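Local structure of integral membrane indolylacetylinositol arabinosyltransferase EmbB (Mycolicibacterium smegmatis MC2 155, 7BVC) at residues A865-G870 with Q941-A946. The protein probably transfers arabinose units to build the arabinan of cell-wall arabinogalactan, as a membrane-embedded glycosyltransferase that binds the drug ethambutol. Sequence-based numbering, arbitrary orientation.
Sequences AGTITG and QGDWIA. With CA (calcium ion), chain K.
The indole of Trp-944 lies flat over the backbone of Gly-866, whose CA sits 3.9 Å from the centroid of the six-membered ring and only 6° off its normal, a CH-pi contact. CG of Trp-944 takes the crowded position between backbone N and carbonyl carbon (chi1 58°), which folds the ring back over the facing strand. The CB of Ala-865 meets the far rim obliquely, 4.0 Å from CH2 of Trp-944, while Ala-946 CB lies at the ring edge, in plane. Antiparallel pairing underlies this arrangement: Ala-865 N donates to Ala-946 O (3.0 Å, 160°) from above the carbonyl plane, and the return bond from Ala-946 N to Ala-865 O is weak. Gly-866, its positive phi favouring glycine, forms the next, non-hydrogen-bonded pair with Ile-945, CA to CA 4.0 Å. Beyond it, Thr-867 N makes another weak bond to Trp-944 O. On the sheet face opposite the indole, CD1 of Ile-868 touches CG2 of Ile-945 at 3.6 Å, the two side chains crossing at about a right angle. Asp-943 O binds calcium at 2.7 Å, with Asp-936 and Ser-938 completing the site. Within the EmbC C-terminal domain, strands 860-866 and 945-947 are the central pair of a four-stranded antiparallel sheet; Tyr-829 packs edge-to-face with Trp-944, and Ile-868 and Ile-945 reach strands 882-889 and 929-936 of a second sheet, consistent with a carbohydrate-binding-module-like beta-sandwich.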
# COMPACT_ATOMS: atom_id res chain seq x y z
N ALA B 865 -16.21 -29.92 1.81
CA ALA B 865 -15.36 -29.07 0.98
C ALA B 865 -16.15 -28.63 -0.25
O ALA B 865 -17.24 -29.14 -0.52
CB ALA B 865 -14.08 -29.80 0.56
N GLY B 866 -15.59 -27.68 -0.99
CA GLY B 866 -16.19 -27.26 -2.23
C GLY B 866 -16.45 -25.78 -2.35
O GLY B 866 -15.56 -24.96 -2.09
N THR B 867 -17.66 -25.42 -2.75
CA THR B 867 -18.10 -24.03 -2.91
C THR B 867 -19.44 -23.82 -2.21
O THR B 867 -20.38 -23.22 -2.74
CB THR B 867 -18.14 -23.65 -4.39
OG1 THR B 867 -18.39 -22.25 -4.54
CG2 THR B 867 -19.18 -24.47 -5.16
N ILE B 868 -19.52 -24.32 -0.97
CA ILE B 868 -20.78 -24.32 -0.23
C ILE B 868 -21.28 -22.89 -0.02
O ILE B 868 -20.50 -21.93 0.02
CB ILE B 868 -20.58 -25.03 1.12
CG1 ILE B 868 -19.85 -26.36 0.92
CG2 ILE B 868 -21.91 -25.29 1.80
CD1 ILE B 868 -20.59 -27.31 0.03
N THR B 869 -22.59 -22.75 0.10
CA THR B 869 -23.22 -21.50 0.51
C THR B 869 -23.72 -21.63 1.94
O THR B 869 -24.19 -22.70 2.35
CB THR B 869 -24.37 -21.11 -0.43
OG1 THR B 869 -24.89 -19.83 -0.06
CG2 THR B 869 -25.49 -22.14 -0.38
N GLY B 870 -23.59 -20.56 2.71
CA GLY B 870 -23.96 -20.62 4.11
C GLY B 870 -23.86 -19.26 4.76
O GLY B 870 -23.53 -18.26 4.13
N GLN B 941 -16.00 -26.00 -14.13
CA GLN B 941 -15.14 -27.03 -13.56
C GLN B 941 -14.69 -26.68 -12.16
O GLN B 941 -14.42 -27.58 -11.35
CB GLN B 941 -13.93 -27.28 -14.46
CG GLN B 941 -13.26 -28.62 -14.23
CD GLN B 941 -12.00 -28.79 -15.05
OE1 GLN B 941 -11.52 -27.85 -15.68
NE2 GLN B 941 -11.46 -30.00 -15.05
N GLY B 942 -14.59 -25.39 -11.84
CA GLY B 942 -14.18 -24.97 -10.52
C GLY B 942 -15.33 -24.76 -9.56
O GLY B 942 -15.19 -24.05 -8.56
N ASP B 943 -16.48 -25.37 -9.85
CA ASP B 943 -17.66 -25.31 -8.99
C ASP B 943 -18.07 -26.73 -8.66
O ASP B 943 -18.71 -27.41 -9.48
CB ASP B 943 -18.79 -24.53 -9.65
CG ASP B 943 -18.48 -23.05 -9.78
OD1 ASP B 943 -17.72 -22.52 -8.94
OD2 ASP B 943 -19.02 -22.40 -10.70
N TRP B 944 -17.73 -27.19 -7.46
CA TRP B 944 -17.96 -28.56 -7.04
C TRP B 944 -18.22 -28.57 -5.54
O TRP B 944 -18.01 -27.57 -4.85
CB TRP B 944 -16.77 -29.46 -7.39
CG TRP B 944 -15.49 -28.97 -6.78
CD1 TRP B 944 -14.68 -27.99 -7.26
CD2 TRP B 944 -14.90 -29.42 -5.56
NE1 TRP B 944 -13.61 -27.81 -6.42
CE2 TRP B 944 -13.72 -28.68 -5.37
CE3 TRP B 944 -15.24 -30.39 -4.61
CZ2 TRP B 944 -12.89 -28.87 -4.27
CZ3 TRP B 944 -14.41 -30.58 -3.53
CH2 TRP B 944 -13.25 -29.82 -3.37
N ILE B 945 -18.67 -29.72 -5.03
CA ILE B 945 -18.91 -29.91 -3.61
C ILE B 945 -18.46 -31.32 -3.22
O ILE B 945 -18.15 -32.16 -4.07
CB ILE B 945 -20.38 -29.70 -3.21
CG1 ILE B 945 -21.30 -30.64 -3.98
CG2 ILE B 945 -20.80 -28.25 -3.43
CD1 ILE B 945 -22.77 -30.32 -3.83
N ALA B 946 -18.42 -31.56 -1.91
CA ALA B 946 -18.04 -32.85 -1.34
C ALA B 946 -18.48 -32.86 0.11
O ALA B 946 -18.33 -31.85 0.81
CB ALA B 946 -16.53 -33.09 -1.44
CA CA K . -20.08 -28.85 -11.27